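Local structure of ferritin (Ulva pertusa, 3VNX) at residues A[37-42]-A[149-154]; A[58-63]-A[112-117]; A[137-142]-A[168-173]; A[46-51]-A[91-96]; A[71-76]-A[194-199]. The protein probably stores iron in a hollow 24-subunit shell, oxidising iron(II) as a ferroxidase before it is deposited as mineral. One frame throughout, in Å; residues are numbered along the deposited sequence.

In the fold
Contact 1 comes first along the chain. It joins the start of helix 38-66 to the end of helix 123-151, and its loop holds both contact 4 and contact 2. Contact 4 pairs helices 38-66 and 73-99. Contact 2 lays the long connection before helix 123-151 against helix 38-66, and the two cross. Contact 5 ties the start of helix 73-99 to the C-terminal part of helix 155-201, crossing contacts 1, 2 and 4. Contact 3 joins helices 123-151 and 155-201 within the span of contact 5, and it crosses contact 1. Asn138 links contacts 3 and 4. His62 of contact 2 meets Ala76 of contact 5.

Contact 1 of 5, residues A[37-42]-A[149-154]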
# COMPACT_ATOMS: atom_id res chain seq x y z
N HIS A 37 -23.79 -1.18 55.79
CA HIS A 37 -24.04 -0.48 57.06
C HIS A 37 -24.09 1.03 56.94
O HIS A 37 -23.33 1.64 56.18
CB HIS A 37 -22.99 -0.89 58.10
CG HIS A 37 -23.33 -0.50 59.51
ND1 HIS A 37 -23.95 -1.36 60.40
CD2 HIS A 37 -23.10 0.64 60.21
CE1 HIS A 37 -24.10 -0.76 61.57
NE2 HIS A 37 -23.58 0.45 61.48
N ILE A 38 -24.96 1.65 57.72
CA ILE A 38 -25.12 3.10 57.66
C ILE A 38 -23.81 3.81 57.97
O ILE A 38 -23.49 4.83 57.38
CB ILE A 38 -26.19 3.62 58.61
CG1 ILE A 38 -25.87 3.19 60.05
CG2 ILE A 38 -27.58 3.12 58.16
CD1 ILE A 38 -26.83 3.74 61.07
N GLU A 39 -23.05 3.23 58.89
CA GLU A 39 -21.80 3.83 59.31
C GLU A 39 -20.81 3.82 58.14
O GLU A 39 -20.11 4.80 57.88
CB GLU A 39 -21.27 3.08 60.53
CG GLU A 39 -20.25 3.84 61.34
CD GLU A 39 -19.97 3.18 62.67
OE1 GLU A 39 -20.92 2.63 63.27
OE2 GLU A 39 -18.80 3.23 63.13
N CYS A 40 -20.76 2.70 57.42
CA CYS A 40 -19.98 2.62 56.19
C CYS A 40 -20.46 3.64 55.16
O CYS A 40 -19.65 4.42 54.64
CB CYS A 40 -20.06 1.21 55.61
SG CYS A 40 -19.27 -0.03 56.66
N GLU A 41 -21.76 3.64 54.88
CA GLU A 41 -22.35 4.62 53.97
C GLU A 41 -21.94 6.04 54.34
O GLU A 41 -21.57 6.83 53.46
CB GLU A 41 -23.87 4.54 54.02
CG GLU A 41 -24.60 5.63 53.26
CD GLU A 41 -26.11 5.47 53.41
OE1 GLU A 41 -26.53 4.92 54.45
OE2 GLU A 41 -26.86 5.89 52.50
N ALA A 42 -21.99 6.34 55.63
CA ALA A 42 -21.61 7.67 56.12
C ALA A 42 -20.10 7.94 56.02
O ALA A 42 -19.68 9.06 55.72
CB ALA A 42 -22.13 7.88 57.56
N ALA A 149 -14.95 -0.02 57.40
CA ALA A 149 -15.31 -1.14 56.53
C ALA A 149 -14.99 -2.49 57.17
O ALA A 149 -15.81 -3.41 57.15
CB ALA A 149 -14.60 -1.01 55.17
N ASP A 150 -13.78 -2.60 57.73
CA ASP A 150 -13.35 -3.83 58.40
C ASP A 150 -14.19 -4.12 59.65
O ASP A 150 -14.64 -5.25 59.86
CB ASP A 150 -11.86 -3.75 58.78
CG ASP A 150 -11.32 -5.09 59.28
OD1 ASP A 150 -11.89 -6.15 58.94
OD2 ASP A 150 -10.31 -5.09 60.01
N LYS A 151 -14.40 -3.08 60.46
CA LYS A 151 -15.22 -3.17 61.66
C LYS A 151 -16.54 -3.90 61.37
O LYS A 151 -16.89 -4.86 62.05
CB LYS A 151 -15.47 -1.77 62.21
CG LYS A 151 -16.44 -1.70 63.37
CD LYS A 151 -16.20 -0.45 64.21
CE LYS A 151 -16.65 0.81 63.49
NZ LYS A 151 -16.33 2.05 64.27
N HIS A 152 -17.25 -3.45 60.33
CA HIS A 152 -18.57 -4.01 60.03
C HIS A 152 -18.48 -5.22 59.08
O HIS A 152 -19.50 -5.70 58.55
CB HIS A 152 -19.52 -2.92 59.52
CG HIS A 152 -19.78 -1.84 60.53
ND1 HIS A 152 -20.80 -1.91 61.45
CD2 HIS A 152 -19.15 -0.66 60.76
CE1 HIS A 152 -20.80 -0.82 62.20
NE2 HIS A 152 -19.80 -0.05 61.81
N LYS A 153 -17.26 -5.72 58.89
CA LYS A 153 -17.05 -6.96 58.16
C LYS A 153 -17.65 -6.91 56.75
O LYS A 153 -18.29 -7.86 56.31
CB LYS A 153 -17.62 -8.14 58.96
CG LYS A 153 -16.58 -8.86 59.80
CD LYS A 153 -15.70 -7.89 60.58
CE LYS A 153 -14.30 -8.46 60.84
NZ LYS A 153 -13.60 -8.76 59.56
N ASP A 154 -17.45 -5.80 56.07
CA ASP A 154 -17.93 -5.66 54.71
C ASP A 154 -16.74 -5.90 53.79
O ASP A 154 -16.03 -4.96 53.41
CB ASP A 154 -18.47 -4.26 54.51
CG ASP A 154 -19.24 -4.09 53.21
OD1 ASP A 154 -19.01 -4.85 52.23
OD2 ASP A 154 -20.06 -3.16 53.17
O HOH W 1 -21.32 -2.45 55.70
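His37, the N-cap residue of helix 38-66, lays its imidazole against that of His152 in a face-to-face stack. The ring centroids are 3.7 Å apart and the planes are tilted by 27°. CG of His37 is anti to its backbone N (chi1 -167°), which brings the ring over toward the other segment. CE1 of His152 sits over the centre of the His37 ring, 3.1 Å from His37 NE2. The backbone N of His37 donates to a water, which in turn donates to Asp154 OD2. Asp154 is itself an N-cap and also forms a salt bridge with Arg100.

Two helices of the ferritin four-helix bundle meet here end to start. Helix 123-151 stops in a Schellman motif with Lys153 at C-prime, and this leaves His152 just past the helix.

Next comes Glu39, whose extended chain brings its carboxylate to Lys151 and to the His152 ring. OE2 uses its syn lone pair to take a hydrogen bond from Lys151 NZ at 3.0 Å, as part of a salt bridge. OE1 stands at the edge of the His152 ring, 3.3 Å from NE2, with the carboxylate turned 77° against the ring. On the ring face away from His37 lies Lys151 CG. Cys40 points toward the other segment, with SG 4.1 Å from both Ala149 CA and His152 CB. Leu157 of helix 155-201 also packs on Cys40.

Contact 2 of 5, residues A[58-63]-A[112-117]; sequences YHALHS and PEMEFA
Leu61 places its CD2 methyl squarely over the centre of the Phe116 ring. CD2 lies 3.4 Å from the ring centroid and 2° off the ring normal, a CH-pi contact. The two side chains cross at about a right angle, and the CD2 methyl makes the closest approach. It is 3.6 Å from Phe116 CE1. Tyr126 and Leu130 of helix 123-151 also pack on the ring.

One residue earlier, Ala60 points CB toward the other segment. The methyl touches Pro112 CG at 3.7 Å and Met114 CE at 3.7 Å. It also meets the backbone oxygen Glu113 O at 3.5 Å. Met114 reaches back to it because its chain bends at chi2 and chi3. Beside this apolar patch, one water donates to Ala60 O at 2.8 Å and to Met114 O at 2.9 Å. It joins a helix carbonyl to a loop carbonyl. The loop is braced from within by Glu113 OE2, whose anti lone pair accepts the N-H of Glu115.

Leu106 and Val104 of a neighbouring subunit cover Pro112 and Met114. Such a long connection, running along the outside of the bundle from its second long helix to its third, is a hallmark of the ferritin fold.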
# COMPACT_ATOMS: atom_id res chain seq x y z
N TYR A 58 -6.18 21.94 45.89
CA TYR A 58 -5.23 21.81 44.79
C TYR A 58 -5.51 22.82 43.69
O TYR A 58 -4.58 23.34 43.06
CB TYR A 58 -5.19 20.39 44.24
CG TYR A 58 -4.33 19.49 45.10
CD1 TYR A 58 -3.34 20.03 45.91
CD2 TYR A 58 -4.52 18.11 45.12
CE1 TYR A 58 -2.55 19.23 46.71
CE2 TYR A 58 -3.73 17.29 45.93
CZ TYR A 58 -2.74 17.86 46.73
OH TYR A 58 -1.93 17.08 47.55
N HIS A 59 -6.80 23.10 43.46
CA HIS A 59 -7.17 24.08 42.46
C HIS A 59 -6.69 25.48 42.88
O HIS A 59 -6.26 26.28 42.05
CB HIS A 59 -8.68 24.07 42.21
CG HIS A 59 -9.05 24.48 40.83
ND1 HIS A 59 -10.33 24.38 40.34
CD2 HIS A 59 -8.30 24.98 39.81
CE1 HIS A 59 -10.36 24.81 39.09
NE2 HIS A 59 -9.14 25.19 38.75
N ALA A 60 -6.75 25.76 44.18
CA ALA A 60 -6.25 27.04 44.68
C ALA A 60 -4.73 27.16 44.46
O ALA A 60 -4.21 28.21 44.05
CB ALA A 60 -6.63 27.25 46.15
N LEU A 61 -4.01 26.06 44.71
CA LEU A 61 -2.57 26.04 44.51
C LEU A 61 -2.25 26.34 43.06
O LEU A 61 -1.30 27.08 42.74
CB LEU A 61 -2.01 24.68 44.90
CG LEU A 61 -1.80 24.59 46.41
CD1 LEU A 61 -1.64 23.14 46.87
CD2 LEU A 61 -0.60 25.44 46.81
N HIS A 62 -3.06 25.78 42.18
CA HIS A 62 -2.89 26.02 40.76
C HIS A 62 -2.96 27.52 40.45
O HIS A 62 -2.10 28.06 39.73
CB HIS A 62 -3.95 25.28 39.96
CG HIS A 62 -4.16 25.85 38.59
ND1 HIS A 62 -3.29 25.61 37.55
CD2 HIS A 62 -5.11 26.68 38.11
CE1 HIS A 62 -3.71 26.26 36.47
NE2 HIS A 62 -4.82 26.91 36.79
N SER A 63 -3.98 28.18 40.98
CA SER A 63 -4.15 29.60 40.69
C SER A 63 -3.00 30.41 41.24
O SER A 63 -2.61 31.43 40.67
CB SER A 63 -5.48 30.12 41.22
OG SER A 63 -6.53 29.77 40.33
N PRO A 112 -10.48 27.54 50.50
CA PRO A 112 -9.08 27.12 50.69
C PRO A 112 -8.18 28.33 50.85
O PRO A 112 -8.59 29.44 50.51
CB PRO A 112 -8.75 26.42 49.37
CG PRO A 112 -9.61 27.14 48.36
CD PRO A 112 -10.89 27.49 49.08
N GLU A 113 -6.97 28.13 51.37
CA GLU A 113 -5.95 29.16 51.40
C GLU A 113 -5.54 29.51 49.97
O GLU A 113 -5.45 28.62 49.12
CB GLU A 113 -4.73 28.67 52.19
CG GLU A 113 -3.54 29.63 52.16
CD GLU A 113 -3.85 30.95 52.81
OE1 GLU A 113 -4.10 30.96 54.04
OE2 GLU A 113 -3.85 31.99 52.10
N MET A 114 -5.29 30.79 49.69
CA MET A 114 -4.92 31.20 48.33
C MET A 114 -3.46 31.64 48.23
O MET A 114 -2.91 31.78 47.13
CB MET A 114 -5.82 32.34 47.84
CG MET A 114 -7.32 32.10 48.07
SD MET A 114 -8.01 30.60 47.30
CE MET A 114 -7.43 30.78 45.63
N GLU A 115 -2.83 31.86 49.38
CA GLU A 115 -1.51 32.48 49.42
C GLU A 115 -0.47 31.48 49.85
O GLU A 115 -0.65 30.77 50.84
CB GLU A 115 -1.53 33.66 50.39
CG GLU A 115 -2.55 34.70 50.01
CD GLU A 115 -2.29 35.27 48.64
OE1 GLU A 115 -3.26 35.73 47.99
OE2 GLU A 115 -1.11 35.25 48.22
N PHE A 116 0.63 31.41 49.11
CA PHE A 116 1.60 30.35 49.40
C PHE A 116 3.05 30.81 49.37
O PHE A 116 3.97 29.99 49.35
CB PHE A 116 1.36 29.12 48.50
CG PHE A 116 -0.02 28.56 48.64
CD1 PHE A 116 -1.02 28.91 47.75
CD2 PHE A 116 -0.33 27.70 49.68
CE1 PHE A 116 -2.31 28.40 47.88
CE2 PHE A 116 -1.61 27.18 49.83
CZ PHE A 116 -2.61 27.54 48.93
N ALA A 117 3.24 32.13 49.37
CA ALA A 117 4.56 32.70 49.53
C ALA A 117 5.15 32.21 50.85
O ALA A 117 4.44 32.02 51.84
CB ALA A 117 4.51 34.23 49.49
O HOH W 2 -4.50 30.79 44.96

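Contact 3 of 5, residues A[137-142]-A[168-173]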
# COMPACT_ATOMS: atom_id res chain seq x y z
N LEU A 137 -1.78 12.86 55.23
CA LEU A 137 -3.04 12.99 55.94
C LEU A 137 -4.09 12.11 55.27
O LEU A 137 -4.77 11.31 55.94
CB LEU A 137 -3.51 14.45 55.94
CG LEU A 137 -4.37 14.89 57.13
CD1 LEU A 137 -5.18 16.13 56.80
CD2 LEU A 137 -5.27 13.78 57.64
N ASN A 138 -4.24 12.24 53.95
CA ASN A 138 -5.28 11.48 53.27
C ASN A 138 -5.03 9.97 53.30
O ASN A 138 -5.97 9.19 53.27
CB ASN A 138 -5.51 11.95 51.85
CG ASN A 138 -6.87 11.51 51.33
OD1 ASN A 138 -7.77 11.25 52.12
ND2 ASN A 138 -7.01 11.40 50.01
N PHE A 139 -3.76 9.58 53.37
CA PHE A 139 -3.41 8.17 53.52
C PHE A 139 -4.02 7.65 54.82
O PHE A 139 -4.64 6.57 54.86
CB PHE A 139 -1.90 8.03 53.52
CG PHE A 139 -1.42 6.61 53.61
CD1 PHE A 139 -2.23 5.55 53.23
CD2 PHE A 139 -0.13 6.33 54.07
CE1 PHE A 139 -1.78 4.24 53.31
CE2 PHE A 139 0.34 5.04 54.14
CZ PHE A 139 -0.50 3.98 53.77
N GLN A 140 -3.88 8.43 55.88
CA GLN A 140 -4.47 8.03 57.16
C GLN A 140 -6.00 8.05 57.10
O GLN A 140 -6.66 7.12 57.57
CB GLN A 140 -3.93 8.89 58.29
CG GLN A 140 -2.48 8.56 58.61
CD GLN A 140 -1.69 9.76 59.13
OE1 GLN A 140 -1.00 9.66 60.15
NE2 GLN A 140 -1.78 10.89 58.43
N LYS A 141 -6.56 9.10 56.49
CA LYS A 141 -8.01 9.12 56.30
C LYS A 141 -8.44 7.84 55.59
O LYS A 141 -9.39 7.17 56.00
CB LYS A 141 -8.46 10.35 55.50
CG LYS A 141 -8.32 11.66 56.24
CD LYS A 141 -9.15 11.67 57.53
CE LYS A 141 -9.05 13.02 58.27
NZ LYS A 141 -10.20 13.24 59.21
N LEU A 142 -7.73 7.48 54.52
CA LEU A 142 -8.09 6.28 53.79
C LEU A 142 -7.98 5.07 54.71
O LEU A 142 -8.86 4.21 54.71
CB LEU A 142 -7.25 6.11 52.51
CG LEU A 142 -7.74 6.99 51.36
CD1 LEU A 142 -6.76 7.02 50.19
CD2 LEU A 142 -9.13 6.56 50.91
N GLU A 168 -3.36 3.25 45.73
CA GLU A 168 -2.89 4.38 44.94
C GLU A 168 -2.26 5.47 45.82
O GLU A 168 -1.28 6.12 45.43
CB GLU A 168 -4.05 4.97 44.12
CG GLU A 168 -4.49 4.10 42.95
CD GLU A 168 -5.89 4.48 42.43
OE1 GLU A 168 -6.75 3.57 42.31
OE2 GLU A 168 -6.13 5.68 42.15
N GLN A 169 -2.81 5.67 47.02
CA GLN A 169 -2.36 6.74 47.89
C GLN A 169 -0.92 6.46 48.33
O GLN A 169 -0.11 7.39 48.48
CB GLN A 169 -3.31 6.91 49.08
CG GLN A 169 -2.97 8.08 49.99
CD GLN A 169 -3.02 9.43 49.28
OE1 GLN A 169 -4.07 9.88 48.85
NE2 GLN A 169 -1.87 10.08 49.17
N VAL A 170 -0.59 5.19 48.48
CA VAL A 170 0.79 4.80 48.76
C VAL A 170 1.74 5.35 47.69
O VAL A 170 2.71 6.05 48.00
CB VAL A 170 0.94 3.27 48.87
CG1 VAL A 170 2.41 2.87 49.02
CG2 VAL A 170 0.10 2.75 50.04
N ASP A 171 1.46 5.05 46.43
CA ASP A 171 2.26 5.58 45.33
C ASP A 171 2.30 7.11 45.38
O ASP A 171 3.35 7.72 45.25
CB ASP A 171 1.66 5.15 43.99
CG ASP A 171 1.61 3.64 43.82
OD1 ASP A 171 2.55 2.96 44.28
OD2 ASP A 171 0.63 3.14 43.22
N ALA A 172 1.13 7.72 45.56
CA ALA A 172 1.06 9.17 45.61
C ALA A 172 2.00 9.76 46.68
O ALA A 172 2.75 10.71 46.39
CB ALA A 172 -0.38 9.65 45.81
N VAL A 173 1.95 9.21 47.90
CA VAL A 173 2.81 9.71 48.96
C VAL A 173 4.30 9.65 48.61
O VAL A 173 5.01 10.64 48.78
CB VAL A 173 2.60 8.99 50.30
CG1 VAL A 173 3.75 9.32 51.26
CG2 VAL A 173 1.24 9.36 50.90
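Gln169 and Phe139 face each other across two antiparallel helices of the ferritin four-helix bundle. The axes of the two short segments pass 9.7 Å apart at 165°. Gln169 has CG anti to its backbone N and then bends at chi2. This lays CG on the backbone of the facing helix, 3.6 Å from Phe139 CA. The Phe139 ring and the Gln169 amide cross obliquely, with planes 32° apart.

Phe139 and Val170 lie side by side and point the same way. They touch at their far ends, Phe139 CZ to Val170 CG2 at 4.0 Å. Val34 of a neighbouring subunit packs on Phe139, so this side of the helix pair faces a subunit interface. Leu142 comes across Gln169 at about a right angle and sets CD1 3.6 Å from Gln169 CB.

On the bundle interior, the amides of Asn138 and Gln169 are turned 64° against each other. Both amides are bonded to other residues of the bundle. Gln169 NE2 donates to Glu135 OE1, while Asn138 bonds to Gln47 and Glu51 of helix 38-66. A bound calcium ion lies about 3 Å from the Asn138 side chain. Gln169 OE1 approaches Asn138 ND2 to 3.5 Å.

Contact 4 of 5, residues A[46-51]-A[91-96]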
# COMPACT_ATOMS: atom_id res chain seq x y z
N GLU A 46 -18.10 10.91 54.01
CA GLU A 46 -17.05 11.68 54.65
C GLU A 46 -15.82 11.74 53.73
O GLU A 46 -15.28 12.81 53.45
CB GLU A 46 -16.73 11.08 56.03
CG GLU A 46 -15.58 11.75 56.74
OE1 GLU A 46 -17.05 13.60 56.97
OE2 GLU A 46 -14.91 13.93 57.40
N GLN A 47 -15.40 10.58 53.25
CA GLN A 47 -14.20 10.48 52.42
C GLN A 47 -14.44 11.15 51.05
O GLN A 47 -13.55 11.80 50.49
CB GLN A 47 -13.77 9.01 52.29
CG GLN A 47 -12.45 8.79 51.54
CD GLN A 47 -11.28 9.53 52.15
OE1 GLN A 47 -11.18 9.66 53.37
NE2 GLN A 47 -10.38 10.01 51.30
N ILE A 48 -15.66 11.05 50.53
CA ILE A 48 -15.99 11.86 49.37
C ILE A 48 -15.67 13.33 49.65
O ILE A 48 -14.97 13.99 48.87
CB ILE A 48 -17.47 11.71 48.96
CG1 ILE A 48 -17.67 10.38 48.24
CG2 ILE A 48 -17.88 12.85 48.04
CD1 ILE A 48 -19.07 9.84 48.34
N ASN A 49 -16.16 13.84 50.79
CA ASN A 49 -15.95 15.25 51.11
C ASN A 49 -14.47 15.59 51.26
O ASN A 49 -14.05 16.71 50.95
CB ASN A 49 -16.72 15.65 52.38
CG ASN A 49 -16.48 17.11 52.78
OD1 ASN A 49 -15.87 17.39 53.82
ND2 ASN A 49 -16.95 18.04 51.96
N ILE A 50 -13.69 14.63 51.74
CA ILE A 50 -12.26 14.84 51.94
C ILE A 50 -11.51 14.98 50.60
O ILE A 50 -10.63 15.84 50.44
CB ILE A 50 -11.66 13.72 52.80
CG1 ILE A 50 -12.32 13.72 54.18
CG2 ILE A 50 -10.14 13.86 52.92
CD1 ILE A 50 -11.69 12.80 55.18
N GLU A 51 -11.88 14.14 49.63
CA GLU A 51 -11.26 14.18 48.31
C GLU A 51 -11.72 15.45 47.63
O GLU A 51 -10.91 16.20 47.04
CB GLU A 51 -11.66 12.97 47.45
CG GLU A 51 -11.33 11.60 48.04
CD GLU A 51 -9.84 11.22 48.01
OE1 GLU A 51 -9.48 10.20 48.63
OE2 GLU A 51 -9.02 11.93 47.37
N HIS A 91 -15.53 11.25 42.78
CA HIS A 91 -16.49 10.63 41.85
C HIS A 91 -16.55 9.09 41.93
O HIS A 91 -17.64 8.50 41.82
CB HIS A 91 -16.20 11.07 40.42
CG HIS A 91 -17.23 10.62 39.43
ND1 HIS A 91 -18.48 11.19 39.35
CD2 HIS A 91 -17.20 9.64 38.49
CE1 HIS A 91 -19.18 10.59 38.40
NE2 HIS A 91 -18.43 9.65 37.86
N MET A 92 -15.40 8.44 42.09
CA MET A 92 -15.33 6.98 42.20
C MET A 92 -15.99 6.52 43.50
O MET A 92 -16.66 5.47 43.57
CB MET A 92 -13.87 6.48 42.13
CG MET A 92 -13.13 6.75 40.80
SD MET A 92 -11.33 7.00 40.92
CE MET A 92 -10.72 5.34 41.23
N LEU A 93 -15.80 7.32 44.55
CA LEU A 93 -16.40 6.99 45.84
C LEU A 93 -17.91 7.11 45.72
O LEU A 93 -18.64 6.25 46.19
CB LEU A 93 -15.85 7.88 46.96
CG LEU A 93 -14.40 7.54 47.32
CD1 LEU A 93 -13.76 8.69 48.07
CD2 LEU A 93 -14.36 6.25 48.13
N MET A 94 -18.37 8.16 45.05
CA MET A 94 -19.79 8.37 44.85
C MET A 94 -20.37 7.22 44.04
O MET A 94 -21.45 6.69 44.35
CB MET A 94 -20.04 9.71 44.17
CG MET A 94 -19.46 10.88 44.96
SD MET A 94 -19.32 12.43 44.06
CE MET A 94 -21.05 12.76 43.68
N ASP A 95 -19.62 6.82 43.02
CA ASP A 95 -20.02 5.69 42.20
C ASP A 95 -20.19 4.41 43.03
O ASP A 95 -21.19 3.70 42.91
CB ASP A 95 -19.00 5.49 41.09
CG ASP A 95 -19.24 4.22 40.30
OD1 ASP A 95 -20.30 4.10 39.65
OD2 ASP A 95 -18.36 3.33 40.33
N TYR A 96 -19.23 4.13 43.90
CA TYR A 96 -19.37 2.95 44.75
C TYR A 96 -20.58 3.10 45.67
O TYR A 96 -21.31 2.12 45.89
CB TYR A 96 -18.10 2.67 45.57
CG TYR A 96 -18.09 1.26 46.12
CD1 TYR A 96 -17.79 0.18 45.28
CD2 TYR A 96 -18.42 0.99 47.46
CE1 TYR A 96 -17.80 -1.14 45.75
CE2 TYR A 96 -18.43 -0.33 47.95
CZ TYR A 96 -18.12 -1.39 47.09
OH TYR A 96 -18.11 -2.69 47.53
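The flat groups are the Gln47 amide and the Glu51 carboxylate, one turn apart on helix 38-66. Gln47 NE2 donates to Glu51 OE1 at 2.8 Å. The acceptor lies in the amide plane, only 3° out of it. The donor, in contrast, comes from above the carboxylate, 43° out of its plane. Asn138 of helix 123-151 holds both groups.

Leu93 of helix 73-99 packs under the aliphatic parts of this polar pair. Its CD1 methyl touches Gln47 CG at 3.7 Å and Glu51 CG at 3.8 Å. Ile48 and Leu93 slide past each other in opposite directions. This packing is tight, with Ile48 CG1 3.3 Å from Leu93 CB. Ile48 CD1 reaches on to Met94 CG at 3.6 Å. An alanine in place of Ile48 would probably loosen the helix pair, since the contacts of CG1 and CD1 with Leu93 and Met94 would go.

The two segments run antiparallel at 162° in the ferritin bundle, their axes 9.1 Å apart. A calcium ion lies about 3 Å from the Glu51 side chain, and Glu86 OE2 is close to Glu51 OE2. A carboxylate beside a cation, with a second carboxylate close to it, is consistent with the ferroxidase region of ferritins. The metal's charge would probably ease the repulsion and favour the ionised form of Glu51.

Contact 5 of 5, residues A[71-76]-A[194-199]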
# COMPACT_ATOMS: atom_id res chain seq x y z
N GLY A 71 5.11 32.91 38.06
CA GLY A 71 5.75 32.40 36.85
C GLY A 71 6.25 30.97 37.00
O GLY A 71 7.41 30.69 36.72
N LEU A 72 5.38 30.07 37.45
CA LEU A 72 5.72 28.65 37.59
C LEU A 72 4.59 27.79 37.00
O LEU A 72 3.92 27.05 37.73
CB LEU A 72 5.96 28.30 39.06
CG LEU A 72 7.30 28.75 39.66
CD1 LEU A 72 7.37 28.41 41.16
CD2 LEU A 72 8.47 28.13 38.88
N PRO A 73 4.39 27.90 35.68
CA PRO A 73 3.25 27.29 34.97
C PRO A 73 3.29 25.76 34.98
O PRO A 73 2.23 25.14 34.86
CB PRO A 73 3.35 27.87 33.55
CG PRO A 73 4.80 28.30 33.40
CD PRO A 73 5.30 28.64 34.78
N GLY A 74 4.48 25.17 35.13
CA GLY A 74 4.61 23.74 35.35
C GLY A 74 3.97 23.31 36.67
O GLY A 74 3.21 22.34 36.72
N PHE A 75 4.27 24.03 37.74
CA PHE A 75 3.65 23.75 39.04
C PHE A 75 2.14 23.96 38.89
O PHE A 75 1.32 23.18 39.42
CB PHE A 75 4.23 24.66 40.14
CG PHE A 75 5.58 24.20 40.67
CD1 PHE A 75 5.67 23.52 41.88
CD2 PHE A 75 6.74 24.47 39.97
CE1 PHE A 75 6.88 23.10 42.36
CE2 PHE A 75 7.97 24.05 40.45
CZ PHE A 75 8.04 23.37 41.64
N ALA A 76 1.77 25.01 38.15
CA ALA A 76 0.35 25.30 37.95
C ALA A 76 -0.35 24.13 37.25
O ALA A 76 -1.45 23.72 37.64
CB ALA A 76 0.16 26.60 37.17
N LEU A 194 13.99 24.47 36.98
CA LEU A 194 14.20 23.16 36.37
C LEU A 194 13.09 22.20 36.75
O LEU A 194 12.54 21.52 35.88
CB LEU A 194 15.55 22.57 36.80
CG LEU A 194 16.76 23.25 36.16
CD1 LEU A 194 18.04 22.61 36.65
CD2 LEU A 194 16.70 23.22 34.62
N LEU A 195 12.75 22.17 38.03
CA LEU A 195 11.69 21.29 38.51
C LEU A 195 10.33 21.72 37.97
O LEU A 195 9.48 20.88 37.69
CB LEU A 195 11.69 21.23 40.04
CG LEU A 195 11.99 19.83 40.55
CD1 LEU A 195 12.69 19.88 41.90
CD2 LEU A 195 10.73 18.99 40.61
N ASP A 196 10.13 23.02 37.83
CA ASP A 196 8.92 23.52 37.20
C ASP A 196 8.84 23.01 35.76
O ASP A 196 7.76 22.67 35.27
CB ASP A 196 8.85 25.04 37.22
CG ASP A 196 7.62 25.57 36.47
OD1 ASP A 196 6.52 25.57 37.06
OD2 ASP A 196 7.75 25.97 35.29
N GLN A 197 9.97 22.94 35.08
CA GLN A 197 9.99 22.41 33.71
C GLN A 197 9.60 20.93 33.70
O GLN A 197 8.85 20.50 32.85
CB GLN A 197 11.35 22.58 33.05
CG GLN A 197 11.80 24.02 33.00
CD GLN A 197 12.13 24.45 31.60
OE1 GLN A 197 11.44 25.30 31.02
NE2 GLN A 197 13.19 23.88 31.03
N GLU A 198 10.15 20.18 34.65
CA GLU A 198 9.86 18.76 34.77
C GLU A 198 8.37 18.54 35.07
O GLU A 198 7.69 17.75 34.40
CB GLU A 198 10.74 18.15 35.88
CG GLU A 198 10.99 16.64 35.78
CD GLU A 198 11.42 16.00 37.11
OE1 GLU A 198 10.72 15.06 37.56
OE2 GLU A 198 12.44 16.42 37.71
N LEU A 199 7.86 19.24 36.08
CA LEU A 199 6.47 19.15 36.49
C LEU A 199 5.50 19.46 35.35
O LEU A 199 4.34 19.03 35.35
CB LEU A 199 6.22 20.13 37.64
CG LEU A 199 6.09 19.50 39.03
CD1 LEU A 199 7.12 18.41 39.25
CD2 LEU A 199 6.21 20.57 40.11
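Asp196 OD1 accepts the N-H of Phe75 at 2.8 Å, with an angle of 154° at the hydrogen. The donor meets the carboxylate from above, 35° out of its plane. Gly74 N gives a second, weak hydrogen bond to Asp196 OD2 at 3.4 Å. The carboxylate thus sits on the first turn of helix 73-99, just past the N-cap residue Leu72. The positive end of that helix is likely to favour the ionised form of Asp196. CG of Asp196 is anti to its backbone N, which carries the group across to the other segment.

The backbones come very close here, with Gly74 CA 4.7 Å from Asp196 CA. Gly74 CA also makes a C-H contact to Asp196 O at 3.3 Å. There is no room for a beta carbon at Gly74 beside that oxygen.

This is the C-terminal end of the ferritin subunit, whose last helical part probably surrounds the fourfold axis, as in other ferritins. In keeping with this, Glu198 bonds to Tyr193 of one neighbouring subunit, and Leu194 packs on Leu194 of another.

Around the carboxylate the contact is apolar. The Phe75 ring lies nearly coplanar with it, 10° apart, and CD2 of Phe75 is 3.1 Å from Asp196 OD1. Leu199 sets CD2 over the ring centre, 3.4 Å from the Phe75 centroid, a CH-pi contact. An alanine in place of Phe75 would probably leave Leu199 CD2 without the ring face it covers, and Asp196 CB without the ring edge beside it. Leu72 CD2 also touches Asp196 CB, at 3.5 Å.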